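Local coordinates for ABC-type transport system, molybdenum-specific extracellular solute-binding protein (Clostridium difficile, PDB 4KD5), which probably binds molybdate or tungstate outside the cell as the solute-binding component of an ABC transporter, at residues S5-K17 / N33-L46. Numbering follows the deposited sequence. Where two conformers were deposited one is given.
Sequences SVELNISAAASLK and NVKLTVNYGASGSL
Val6 N to Asn33 O, at 2.8 Å, opens a run of backbone hydrogen bonds between parallel strands 6-13 and 34-41. Lys35, Leu8, Thr37, Ile10, Asn39 and Ala12 give their N-H in turn, each to a carbonyl on the other strand. Their straightness varies: Thr37 N to Leu8 O is nearly linear (173°), Leu8 N to Lys35 O is bent (146°). They stretch at the C-terminal end, where Gly41 N to Ala12 O and Ala14 N to Gly41 O are both weak.

Apolar contacts fill the face that carries Val6, Leu8, Ile10, Val34, Leu36 and Val38. Leu36 CD2 is the hub. It lies 3.6 Å from Ile10 CD1 and 3.9 Å from Leu8 CB. Leu8 CD1 also meets Val34 CG1. Helix 17-28 and helix 205-215 pack on this side. Past the strand, the Leu46 CD1 methyl rests 3.6 Å from the Ala12 O backbone oxygen.

Tyr40 makes the aromatic contact. Its CG stands anti to the carbonyl carbon (chi1 -59°), which sets the ring against Lys17. Lys17 CB sits over one ring face, a CH-pi contact 3.9 Å from the centroid. The Lys17 chain bends at chi3 (-93°), and CE returns to within 3.6 Å of Tyr40 CD2. Ala13 O lies at the ring edge.

Polar side chains meet on the other face. Glu7 OE2 and Lys35 NZ form a long salt bridge of 3.8 Å. Asn9 OD1 rests against Thr37 CB.

These are the two strands of a right-handed beta-alpha-beta unit, joined through helix 17-28, in a periplasmic-binding-protein fold. Backbone bonds and apolar packing join them; the long ion pair is probably a minor, solvent-screened addition. The pairing brings together the strand ends leading to Ser15 and Ser43, both predicted to bind molybdate. Ser43 OG is hydrogen-bonded to Ala62 N, which would steady it beside the predicted site.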
loop_
_atom_site.group_PDB
_atom_site.type_symbol
_atom_site.label_atom_id
_atom_site.label_comp_id
_atom_site.label_asym_id
_atom_site.label_seq_id
_atom_site.Cartn_x
_atom_site.Cartn_y
_atom_site.Cartn_z
ATOM N N SER A 5 8.492 7.991 6.498
ATOM C CA SER A 5 8.100 9.085 5.613
ATOM C C SER A 5 8.315 8.719 4.144
ATOM O O SER A 5 9.235 7.973 3.807
ATOM C CB SER A 5 8.871 10.360 5.960
ATOM O OG SER A 5 8.535 11.416 5.079
ATOM N N VAL A 6 7.455 9.243 3.276
ATOM C CA VAL A 6 7.518 8.939 1.850
ATOM C C VAL A 6 7.596 10.215 1.019
ATOM O O VAL A 6 6.881 11.181 1.287
ATOM C CB VAL A 6 6.295 8.114 1.400
ATOM C CG1 VAL A 6 6.323 7.894 -0.097
ATOM C CG2 VAL A 6 6.269 6.777 2.110
ATOM N N GLU A 7 8.474 10.217 0.020
ATOM C CA GLU A 7 8.582 11.343 -0.898
ATOM C C GLU A 7 8.151 10.921 -2.298
ATOM O O GLU A 7 8.835 10.134 -2.955
ATOM C CB GLU A 7 10.013 11.888 -0.912
ATOM C CG GLU A 7 10.494 12.373 0.449
ATOM C CD GLU A 7 11.971 12.714 0.472
ATOM O OE1 GLU A 7 12.666 12.442 -0.529
ATOM O OE2 GLU A 7 12.438 13.255 1.495
ATOM N N LEU A 8 7.010 11.441 -2.744
ATOM C CA LEU A 8 6.491 11.130 -4.074
ATOM C C LEU A 8 6.883 12.207 -5.083
ATOM O O LEU A 8 6.745 13.407 -4.814
ATOM C CB LEU A 8 4.967 10.978 -4.047
ATOM C CG LEU A 8 4.361 9.811 -3.272
ATOM C CD1 LEU A 8 2.840 9.848 -3.356
ATOM C CD2 LEU A 8 4.877 8.490 -3.796
ATOM N N ASN A 9 7.385 11.779 -6.236
ATOM C CA ASN A 9 7.655 12.701 -7.328
ATOM C C ASN A 9 6.483 12.731 -8.294
ATOM O O ASN A 9 6.160 11.719 -8.923
ATOM C CB ASN A 9 8.938 12.301 -8.062
ATOM C CG ASN A 9 10.187 12.701 -7.310
ATOM O OD1 ASN A 9 10.376 13.871 -6.974
ATOM N ND2 ASN A 9 11.044 11.727 -7.025
ATOM N N ILE A 10 5.835 13.885 -8.405
ATOM C CA ILE A 10 4.738 14.039 -9.354
ATOM C C ILE A 10 5.130 14.978 -10.494
ATOM O O ILE A 10 5.595 16.095 -10.259
ATOM C CB ILE A 10 3.446 14.546 -8.677
ATOM C CG1 ILE A 10 2.844 13.464 -7.785
ATOM C CG2 ILE A 10 2.413 14.947 -9.715
ATOM C CD1 ILE A 10 3.447 13.386 -6.413
ATOM N N SER A 11 4.957 14.514 -11.727
ATOM C CA SER A 11 5.132 15.369 -12.897
ATOM C C SER A 11 3.759 15.665 -13.495
ATOM O O SER A 11 2.979 14.745 -13.744
ATOM C CB SER A 11 6.032 14.701 -13.931
ATOM O OG SER A 11 5.586 13.397 -14.231
ATOM N N ALA A 12 3.461 16.944 -13.708
ATOM C CA ALA A 12 2.149 17.357 -14.200
ATOM C C ALA A 12 2.286 18.409 -15.283
ATOM O O ALA A 12 3.299 19.097 -15.361
ATOM C CB ALA A 12 1.303 17.888 -13.063
ATOM N N ALA A 13 1.255 18.546 -16.112
ATOM C CA ALA A 13 1.235 19.601 -17.117
ATOM C C ALA A 13 1.278 20.946 -16.408
ATOM O O ALA A 13 0.567 21.148 -15.423
ATOM C CB ALA A 13 -0.008 19.495 -17.969
ATOM N N ALA A 14 2.089 21.869 -16.922
ATOM C CA ALA A 14 2.306 23.168 -16.278
ATOM C C ALA A 14 1.043 24.009 -16.086
ATOM O O ALA A 14 1.073 25.032 -15.401
ATOM C CB ALA A 14 3.352 23.960 -17.042
ATOM N N SER A 15 -0.062 23.567 -16.677
ATOM C CA SER A 15 -1.334 24.260 -16.546
ATOM C C SER A 15 -2.001 23.958 -15.207
ATOM O O SER A 15 -2.848 24.722 -14.745
ATOM C CB SER A 15 -2.257 23.857 -17.695
ATOM O OG SER A 15 -1.520 23.645 -18.888
ATOM N N LEU A 16 -1.610 22.847 -14.589
ATOM C CA LEU A 16 -2.211 22.407 -13.329
ATOM C C LEU A 16 -1.580 23.040 -12.093
ATOM O O LEU A 16 -2.034 22.795 -10.978
ATOM C CB LEU A 16 -2.129 20.881 -13.195
ATOM C CG LEU A 16 -3.019 19.951 -14.029
ATOM C CD1 LEU A 16 -4.474 20.360 -13.927
ATOM C CD2 LEU A 16 -2.583 19.900 -15.478
ATOM N N LYS A 17 -0.537 23.843 -12.289
ATOM C CA LYS A 17 0.259 24.373 -11.166
ATOM C C LYS A 17 -0.533 25.002 -10.021
ATOM O O LYS A 17 -0.244 24.757 -8.847
ATOM C CB LYS A 17 1.340 25.352 -11.657
ATOM C CG LYS A 17 2.020 26.140 -10.536
ATOM C CD LYS A 17 3.182 27.007 -11.034
ATOM C CE LYS A 17 4.514 26.274 -10.937
ATOM N NZ LYS A 17 5.679 27.139 -11.286
ATOM N N ASN A 33 2.522 11.887 6.501
ATOM C CA ASN A 33 3.695 11.081 6.169
ATOM C C ASN A 33 4.209 11.204 4.735
ATOM O O ASN A 33 5.238 10.622 4.394
ATOM C CB ASN A 33 3.435 9.611 6.498
ATOM C CG ASN A 33 4.025 9.201 7.830
ATOM O OD1 ASN A 33 4.912 8.348 7.891
ATOM N ND2 ASN A 33 3.541 9.812 8.907
ATOM N N VAL A 34 3.505 11.957 3.897
ATOM C CA VAL A 34 3.908 12.100 2.501
ATOM C C VAL A 34 4.387 13.512 2.189
ATOM O O VAL A 34 3.700 14.490 2.493
ATOM C CB VAL A 34 2.770 11.709 1.539
ATOM C CG1 VAL A 34 3.205 11.892 0.091
ATOM C CG2 VAL A 34 2.361 10.274 1.776
ATOM N N LYS A 35 5.575 13.605 1.598
ATOM C CA LYS A 35 6.086 14.864 1.072
ATOM C C LYS A 35 5.982 14.806 -0.444
ATOM O O LYS A 35 6.500 13.878 -1.069
ATOM C CB LYS A 35 7.547 15.055 1.472
ATOM C CG LYS A 35 7.827 14.879 2.956
ATOM C CD LYS A 35 9.294 14.541 3.190
ATOM C CE LYS A 35 9.666 14.587 4.666
ATOM N NZ LYS A 35 11.106 14.248 4.876
ATOM N N LEU A 36 5.322 15.793 -1.040
ATOM C CA LEU A 36 5.143 15.816 -2.489
ATOM C C LEU A 36 6.125 16.779 -3.155
ATOM O O LEU A 36 6.282 17.921 -2.715
ATOM C CB LEU A 36 3.705 16.206 -2.845
ATOM C CG LEU A 36 2.567 15.318 -2.341
ATOM C CD1 LEU A 36 1.215 15.935 -2.664
ATOM C CD2 LEU A 36 2.656 13.932 -2.948
ATOM N N THR A 37 6.790 16.317 -4.211
ATOM C CA THR A 37 7.642 17.189 -5.015
ATOM C C THR A 37 7.082 17.253 -6.435
ATOM O O THR A 37 7.167 16.280 -7.191
ATOM C CB THR A 37 9.103 16.702 -5.035
ATOM O OG1 THR A 37 9.675 16.856 -3.731
ATOM C CG2 THR A 37 9.924 17.508 -6.027
ATOM N N VAL A 38 6.501 18.395 -6.795
ATOM C CA VAL A 38 5.819 18.519 -8.081
ATOM C C VAL A 38 6.664 19.237 -9.131
ATOM O O VAL A 38 7.022 20.406 -8.968
ATOM C CB VAL A 38 4.459 19.230 -7.942
ATOM C CG1 VAL A 38 3.706 19.162 -9.249
ATOM C CG2 VAL A 38 3.629 18.581 -6.858
ATOM N N ASN A 39 6.972 18.525 -10.209
ATOM C CA ASN A 39 7.703 19.094 -11.332
ATOM C C ASN A 39 6.752 19.376 -12.494
ATOM O O ASN A 39 5.918 18.536 -12.839
ATOM C CB ASN A 39 8.815 18.140 -11.768
ATOM C CG ASN A 39 9.610 18.663 -12.947
ATOM O OD1 ASN A 39 10.446 19.559 -12.803
ATOM N ND2 ASN A 39 9.372 18.087 -14.120
ATOM N N TYR A 40 6.870 20.558 -13.092
ATOM C CA TYR A 40 5.993 20.944 -14.191
ATOM C C TYR A 40 6.734 20.994 -15.527
ATOM O O TYR A 40 7.928 21.305 -15.575
ATOM C CB TYR A 40 5.334 22.295 -13.891
ATOM C CG TYR A 40 4.514 22.285 -12.626
ATOM C CD1 TYR A 40 3.225 21.776 -12.621
ATOM C CD2 TYR A 40 5.027 22.779 -11.439
ATOM C CE1 TYR A 40 2.475 21.760 -11.466
ATOM C CE2 TYR A 40 4.282 22.769 -10.281
ATOM C CZ TYR A 40 3.009 22.262 -10.301
ATOM O OH TYR A 40 2.267 22.251 -9.146
ATOM N N GLY A 41 6.022 20.682 -16.607
ATOM C CA GLY A 41 6.591 20.750 -17.942
ATOM C C GLY A 41 5.588 20.431 -19.035
ATOM O O GLY A 41 4.394 20.266 -18.772
ATOM N N ALA A 42 6.077 20.355 -20.271
ATOM C CA ALA A 42 5.251 19.950 -21.408
ATOM C C ALA A 42 5.114 18.429 -21.433
ATOM O O ALA A 42 6.115 17.713 -21.355
ATOM C CB ALA A 42 5.860 20.442 -22.703
ATOM N N SER A 43 3.878 17.953 -21.569
ATOM C CA SER A 43 3.557 16.532 -21.459
ATOM C C SER A 43 4.458 15.623 -22.291
ATOM O O SER A 43 4.882 14.568 -21.819
ATOM C CB SER A 43 2.093 16.293 -21.822
ATOM O OG SER A 43 1.242 17.086 -21.020
ATOM N N GLY A 44 4.753 16.039 -23.517
ATOM C CA GLY A 44 5.602 15.260 -24.399
ATOM C C GLY A 44 7.017 15.068 -23.885
ATOM O O GLY A 44 7.580 13.981 -24.011
ATOM N N SER A 45 7.596 16.120 -23.311
ATOM C CA SER A 45 8.947 16.054 -22.766
ATOM C C SER A 45 8.976 15.278 -21.452
ATOM O O SER A 45 9.932 14.553 -21.164
ATOM C CB SER A 45 9.500 17.461 -22.559
ATOM O OG SER A 45 9.456 18.195 -23.763
ATOM N N LEU A 46 7.926 15.450 -20.656
ATOM C CA LEU A 46 7.751 14.686 -19.430
ATOM C C LEU A 46 7.693 13.193 -19.745
ATOM O O LEU A 46 8.221 12.370 -18.999
ATOM C CB LEU A 46 6.480 15.133 -18.702
ATOM C CG LEU A 46 6.429 16.598 -18.264
ATOM C CD1 LEU A 46 5.078 16.957 -17.661
ATOM C CD2 LEU A 46 7.541 16.897 -17.272
#